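Local coordinates for stringent starvation protein A homolog (Haemophilus influenzae, PDB 3LYK) that is a glutathione S-transferase-superfamily protein that probably forms an equimolar complex with the RNA polymerase holoenzyme but not with the core enzyme, at residues L160-K163 / L164-G168; E48-P51 / Y52-P56. One frame throughout, in Å; residues are numbered along the deposited sequence.

Contact 1. Residues L160-K163 / L164-G168; sequences LLWK and LKHLG
With Trp162 CG anti to its own backbone N (chi1 -177°) and His166 CG anti to its carbonyl carbon, the two rings meet one turn apart at the C-terminal end of helix 152-165, in the all-helical GST C-terminal domain. The helix closes in a Schellman motif, with Gly168 at positive phi. His166 sets its CE1 corner over one face of the Trp162 indole, 3.4 Å from Trp162 CZ2. The ring planes stand at 53°, an edge-to-face pair, and Phe187 and Phe192 add further edge-to-face partners to Trp162. On the inner side, Leu160 and Leu164 lie side by side, CD2 of Leu160 being 3.8 Å from CD1 of Leu164; both pack on helices 89-115 and 118-134. The ammonium of Lys163 leaves the turn to form a salt bridge with Glu114 and a hydrogen bond to the carbonyl O of Asp14. Two bonds grip Trp162 O from opposite faces of its carbonyl plane. One is the helical bond from His166 N, at 3.2 Å; the other fixes the rotation of the imidazole, His166 ND1 donating to Trp162 O over 2.8 Å at a nearly straight 175°, with the acceptor in the ring plane.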
ATOM      1  N   LEU B 160       6.833  -8.653 -14.363  1.00 20.33           N
ATOM      2  CA  LEU B 160       8.243  -8.266 -14.329  1.00 21.47           C
ATOM      3  C   LEU B 160       9.106  -9.202 -15.193  1.00 21.19           C
ATOM      4  O   LEU B 160       9.974  -8.740 -15.924  1.00 21.05           O
ATOM      5  CB  LEU B 160       8.769  -8.241 -12.897  1.00 21.31           C
ATOM      6  CG  LEU B 160      10.273  -7.982 -12.801  1.00 24.93           C
ATOM      7  CD1 LEU B 160      10.557  -7.025 -11.690  1.00 27.33           C
ATOM      8  CD2 LEU B 160      10.975  -9.317 -12.555  1.00 26.41           C
ATOM      9  N   LEU B 161       8.858 -10.507 -15.090  1.00 21.42           N
ATOM     10  CA  LEU B 161       9.537 -11.505 -15.910  1.00 21.13           C
ATOM     11  C   LEU B 161       9.187 -11.348 -17.410  1.00 21.34           C
ATOM     12  O   LEU B 161      10.048 -11.487 -18.262  1.00 20.94           O
ATOM     13  CB  LEU B 161       9.196 -12.889 -15.415  1.00 19.92           C
ATOM     14  CG  LEU B 161       9.746 -13.163 -14.006  1.00 22.70           C
ATOM     15  CD1 LEU B 161       9.313 -14.516 -13.544  1.00 20.93           C
ATOM     16  CD2 LEU B 161      11.323 -13.093 -13.946  1.00 22.09           C
ATOM     17  N   TRP B 162       7.926 -11.024 -17.691  1.00 20.90           N
ATOM     18  CA  TRP B 162       7.463 -10.740 -18.999  1.00 22.19           C
ATOM     19  C   TRP B 162       8.255  -9.583 -19.609  1.00 24.01           C
ATOM     20  O   TRP B 162       8.717  -9.687 -20.750  1.00 24.30           O
ATOM     21  CB  TRP B 162       5.991 -10.395 -18.962  1.00 21.29           C
ATOM     22  CG  TRP B 162       5.387 -10.146 -20.317  1.00 22.66           C
ATOM     23  CD1 TRP B 162       4.899  -8.937 -20.811  1.00 20.64           C
ATOM     24  CD2 TRP B 162       5.135 -11.123 -21.340  1.00 20.72           C
ATOM     25  NE1 TRP B 162       4.355  -9.132 -22.056  1.00 22.81           N
ATOM     26  CE2 TRP B 162       4.498 -10.449 -22.417  1.00 22.87           C
ATOM     27  CE3 TRP B 162       5.413 -12.496 -21.462  1.00 21.27           C
ATOM     28  CZ2 TRP B 162       4.125 -11.106 -23.621  1.00 22.51           C
ATOM     29  CZ3 TRP B 162       5.028 -13.151 -22.654  1.00 22.90           C
ATOM     30  CH2 TRP B 162       4.386 -12.443 -23.712  1.00 22.83           C
ATOM     31  N   LYS B 163       8.433  -8.500 -18.856  1.00 24.99           N
ATOM     32  CA  LYS B 163       9.205  -7.379 -19.365  1.00 26.55           C
ATOM     33  C   LYS B 163      10.665  -7.725 -19.564  1.00 27.30           C
ATOM     34  O   LYS B 163      11.253  -7.306 -20.578  1.00 27.69           O
ATOM     35  CB  LYS B 163       9.060  -6.132 -18.507  1.00 26.57           C
ATOM     36  CG  LYS B 163       7.752  -5.402 -18.804  1.00 28.50           C
ATOM     37  CD  LYS B 163       7.658  -4.127 -18.003  1.00 31.55           C
ATOM     38  CE  LYS B 163       6.391  -3.386 -18.290  1.00 35.57           C
ATOM     39  NZ  LYS B 163       6.490  -2.602 -19.554  1.00 38.62           N
ATOM     40  N   LEU B 164      11.245  -8.474 -18.625  1.00 26.67           N
ATOM     41  CA  LEU B 164      12.641  -8.876 -18.746  1.00 27.81           C
ATOM     42  C   LEU B 164      12.837  -9.756 -19.995  1.00 28.39           C
ATOM     43  O   LEU B 164      13.758  -9.510 -20.768  1.00 27.74           O
ATOM     44  CB  LEU B 164      13.137  -9.644 -17.508  1.00 27.56           C
ATOM     45  CG  LEU B 164      13.340  -8.810 -16.235  1.00 28.34           C
ATOM     46  CD1 LEU B 164      13.776  -9.718 -15.113  1.00 24.95           C
ATOM     47  CD2 LEU B 164      14.368  -7.693 -16.501  1.00 30.35           C
ATOM     48  N   LYS B 165      11.986 -10.772 -20.174  1.00 28.24           N
ATOM     49  CA  LYS B 165      12.041 -11.582 -21.394  1.00 30.35           C
ATOM     50  C   LYS B 165      12.121 -10.677 -22.661  1.00 30.86           C
ATOM     51  O   LYS B 165      12.979 -10.890 -23.496  1.00 30.79           O
ATOM     52  CB  LYS B 165      10.878 -12.575 -21.496  1.00 29.87           C
ATOM     53  CG  LYS B 165      11.050 -13.636 -22.618  1.00 33.78           C
ATOM     54  CD  LYS B 165       9.920 -14.688 -22.617  1.00 38.19           C
ATOM     55  CE  LYS B 165      10.149 -15.775 -23.696  1.00 41.54           C
ATOM     56  NZ  LYS B 165       9.937 -15.225 -25.087  1.00 41.22           N
ATOM     57  N   HIS B 166      11.272  -9.658 -22.752  1.00 30.83           N
ATOM     58  CA  HIS B 166      11.214  -8.807 -23.932  1.00 32.66           C
ATOM     59  C   HIS B 166      12.283  -7.743 -24.000  1.00 33.71           C
ATOM     60  O   HIS B 166      12.355  -7.001 -24.965  1.00 34.51           O
ATOM     61  CB  HIS B 166       9.801  -8.231 -24.132  1.00 32.27           C
ATOM     62  CG  HIS B 166       8.805  -9.304 -24.426  1.00 34.01           C
ATOM     63  ND1 HIS B 166       8.280 -10.109 -23.435  1.00 33.95           N
ATOM     64  CD2 HIS B 166       8.371  -9.823 -25.602  1.00 35.06           C
ATOM     65  CE1 HIS B 166       7.510 -11.037 -23.984  1.00 34.37           C
ATOM     66  NE2 HIS B 166       7.536 -10.874 -25.297  1.00 36.08           N
ATOM     67  N   LEU B 167      13.116  -7.683 -22.972  1.00 34.33           N
ATOM     68  CA  LEU B 167      14.282  -6.830 -23.008  1.00 35.49           C
ATOM     69  C   LEU B 167      15.521  -7.647 -23.355  1.00 35.86           C
ATOM     70  O   LEU B 167      16.616  -7.117 -23.371  1.00 36.39           O
ATOM     71  CB  LEU B 167      14.466  -6.091 -21.680  1.00 34.20           C
ATOM     72  CG  LEU B 167      13.502  -4.932 -21.467  1.00 34.11           C
ATOM     73  CD1 LEU B 167      13.536  -4.457 -19.981  1.00 35.12           C
ATOM     74  CD2 LEU B 167      13.828  -3.792 -22.399  1.00 34.63           C
ATOM     75  N   GLY B 168      15.338  -8.933 -23.620  1.00 36.65           N
ATOM     76  CA  GLY B 168      16.439  -9.783 -24.072  1.00 38.01           C
ATOM     77  C   GLY B 168      17.092 -10.663 -23.026  1.00 38.73           C
ATOM     78  O   GLY B 168      17.967 -11.445 -23.350  1.00 39.09           O
TER

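Contact 2. Residues E48-P51 / Y52-P56; sequences ELNP and YGTVP
This is a local turn contact, in which the side chain of Asn50 braces the backbone that follows it, between the end of helix 44-49 and strand 57-60. Asn50 is the first residue after the helix to leave helical backbone angles, and it starts a type I beta turn that runs to Gly53. The turn is closed by Gly53 N donating to Asn50 O at 2.9 Å. A second bond comes from the side chain: OD1 of Asn50 accepts from Tyr52 N over 3.1 Å, with the donor above the amide carbonyl plane. This bond from the side-chain O of Asn50 to the N-H two residues on makes an Asx turn, laid over the beta turn. In the thioredoxin-like N-terminal domain of the GST superfamily, this connection leads to the cis-proline loop, and here the peptide bond before Pro56 is indeed cis. The other end of the amide works further along the chain. With CG of Asn50 anti to the backbone N (chi1 175°), ND2 of Asn50 reaches OG1 of Thr54 at 3.1 Å, the hydroxyl lying close to the amide plane; Thr57 OG1 also accepts from this amide nitrogen. OD1 thus accepts while ND2 donates, which fixes which end of the buried amide is oxygen and which is nitrogen. The same OD1 of Asn50 sits at the edge of the Tyr52 ring, in its plane and 3.4 Å from CD2 of Tyr52, while amide and ring planes are turned 57° apart. Gly53 follows with a phi of 60°, a value that favours glycine. The ring of Tyr52 also meets that of Phe66, and its hydroxyl crosses to the second subunit, hydrogen-bonding OD2 of Asp105 and NE of Arg101 there.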
ATOM      1  N   GLU B  48     -11.258  14.321 -15.047  1.00 33.75           N
ATOM      2  CA  GLU B  48     -12.541  14.534 -14.396  1.00 35.46           C
ATOM      3  C   GLU B  48     -12.779  13.523 -13.244  1.00 35.07           C
ATOM      4  O   GLU B  48     -13.254  13.899 -12.173  1.00 35.67           O
ATOM      5  CB  GLU B  48     -13.621  14.317 -15.445  1.00 36.26           C
ATOM      6  CG  GLU B  48     -14.663  15.401 -15.591  1.00 43.49           C
ATOM      7  CD  GLU B  48     -15.160  15.511 -17.055  1.00 51.66           C
ATOM      8  OE1 GLU B  48     -14.958  16.596 -17.678  1.00 56.04           O
ATOM      9  OE2 GLU B  48     -15.714  14.508 -17.600  1.00 52.68           O
ATOM     10  N   LEU B  49     -12.429  12.257 -13.474  1.00 33.47           N
ATOM     11  CA  LEU B  49     -12.714  11.174 -12.543  1.00 31.87           C
ATOM     12  C   LEU B  49     -11.588  10.984 -11.527  1.00 31.19           C
ATOM     13  O   LEU B  49     -11.852  10.667 -10.375  1.00 30.01           O
ATOM     14  CB  LEU B  49     -12.996   9.871 -13.305  1.00 31.84           C
ATOM     15  CG  LEU B  49     -14.211   9.862 -14.245  1.00 33.43           C
ATOM     16  CD1 LEU B  49     -14.162   8.728 -15.262  1.00 34.43           C
ATOM     17  CD2 LEU B  49     -15.538   9.819 -13.483  1.00 35.79           C
ATOM     18  N   ASN B  50     -10.343  11.184 -11.961  1.00 30.06           N
ATOM     19  CA  ASN B  50      -9.154  11.007 -11.136  1.00 29.33           C
ATOM     20  C   ASN B  50      -8.230  12.213 -11.330  1.00 30.46           C
ATOM     21  O   ASN B  50      -7.436  12.252 -12.278  1.00 29.64           O
ATOM     22  CB  ASN B  50      -8.424   9.676 -11.464  1.00 28.54           C
ATOM     23  CG  ASN B  50      -7.101   9.518 -10.709  1.00 27.97           C
ATOM     24  OD1 ASN B  50      -6.813  10.299  -9.799  1.00 26.55           O
ATOM     25  ND2 ASN B  50      -6.285   8.491 -11.074  1.00 23.03           N
ATOM     26  N   PRO B  51      -8.294  13.186 -10.390  1.00 31.79           N
ATOM     27  CA  PRO B  51      -7.519  14.413 -10.597  1.00 31.48           C
ATOM     28  C   PRO B  51      -6.010  14.209 -10.494  1.00 31.50           C
ATOM     29  O   PRO B  51      -5.270  15.077 -10.937  1.00 31.87           O
ATOM     30  CB  PRO B  51      -8.073  15.390  -9.535  1.00 32.06           C
ATOM     31  CG  PRO B  51      -8.539  14.427  -8.345  1.00 33.88           C
ATOM     32  CD  PRO B  51      -9.103  13.212  -9.138  1.00 32.39           C
ATOM     33  N   TYR B  52      -5.534  13.095  -9.944  1.00 30.45           N
ATOM     34  CA  TYR B  52      -4.090  12.848  -9.951  1.00 30.20           C
ATOM     35  C   TYR B  52      -3.624  12.437 -11.349  1.00 29.40           C
ATOM     36  O   TYR B  52      -2.431  12.441 -11.630  1.00 29.43           O
ATOM     37  CB  TYR B  52      -3.672  11.787  -8.926  1.00 30.98           C
ATOM     38  CG  TYR B  52      -4.134  12.122  -7.509  1.00 35.12           C
ATOM     39  CD1 TYR B  52      -3.333  12.892  -6.634  1.00 36.51           C
ATOM     40  CD2 TYR B  52      -5.383  11.707  -7.066  1.00 37.40           C
ATOM     41  CE1 TYR B  52      -3.777  13.213  -5.330  1.00 40.55           C
ATOM     42  CE2 TYR B  52      -5.842  12.022  -5.775  1.00 42.15           C
ATOM     43  CZ  TYR B  52      -5.037  12.770  -4.904  1.00 43.63           C
ATOM     44  OH  TYR B  52      -5.551  13.052  -3.633  1.00 43.15           O
ATOM     45  N   GLY B  53      -4.571  12.057 -12.204  1.00 28.48           N
ATOM     46  CA  GLY B  53      -4.271  11.673 -13.584  1.00 27.65           C
ATOM     47  C   GLY B  53      -3.328  10.495 -13.712  1.00 26.74           C
ATOM     48  O   GLY B  53      -2.412  10.539 -14.506  1.00 26.14           O
ATOM     49  N   THR B  54      -3.530   9.452 -12.908  1.00 25.03           N
ATOM     50  CA  THR B  54      -2.633   8.275 -12.946  1.00 24.24           C
ATOM     51  C   THR B  54      -3.392   7.070 -13.538  1.00 22.69           C
ATOM     52  O   THR B  54      -4.637   7.037 -13.565  1.00 21.29           O
ATOM     53  CB  THR B  54      -2.169   7.872 -11.529  1.00 24.68           C
ATOM     54  OG1 THR B  54      -3.331   7.689 -10.726  1.00 25.63           O
ATOM     55  CG2 THR B  54      -1.242   8.962 -10.892  1.00 25.40           C
ATOM     56  N   VAL B  55      -2.644   6.081 -14.005  1.00 22.61           N
ATOM     57  CA  VAL B  55      -3.258   4.834 -14.395  1.00 22.65           C
ATOM     58  C   VAL B  55      -2.494   3.741 -13.683  1.00 22.68           C
ATOM     59  O   VAL B  55      -1.338   3.924 -13.359  1.00 23.47           O
ATOM     60  CB  VAL B  55      -3.238   4.607 -15.954  1.00 23.29           C
ATOM     61  CG1 VAL B  55      -4.243   5.558 -16.643  1.00 23.34           C
ATOM     62  CG2 VAL B  55      -1.836   4.773 -16.528  1.00 23.16           C
ATOM     63  N   PRO B  56      -3.132   2.583 -13.445  1.00 21.82           N
ATOM     64  CA  PRO B  56      -4.527   2.230 -13.771  1.00 21.27           C
ATOM     65  C   PRO B  56      -5.536   2.984 -12.892  1.00 20.66           C
ATOM     66  O   PRO B  56      -5.290   3.185 -11.698  1.00 19.23           O
ATOM     67  CB  PRO B  56      -4.582   0.729 -13.457  1.00 21.13           C
ATOM     68  CG  PRO B  56      -3.490   0.547 -12.435  1.00 21.56           C
ATOM     69  CD  PRO B  56      -2.391   1.460 -12.860  1.00 20.62           C
TER

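How the contacts relate
Contact 2 comes first along the chain, in the GST N-terminal range, and contact 1 follows in the C-terminal range, so the pair samples both halves of the two-domain GST fold. Their centres are about 27 Å apart and their nearest atoms about 11 Å, with no touch between them. Contact 2 bridges helix 44-49 and strand 57-60 of the four-stranded mixed sheet; contact 1 ends helix 152-165, which packs among helices of the other domain. Helix 16-27 of the N-terminal domain touches both: Pro56 packs on its Tyr17 and Cys18, while the Trp162 ring meets its His19, which places that ring at the interface between the domains. Of the two, contact 2 alone touches the second subunit.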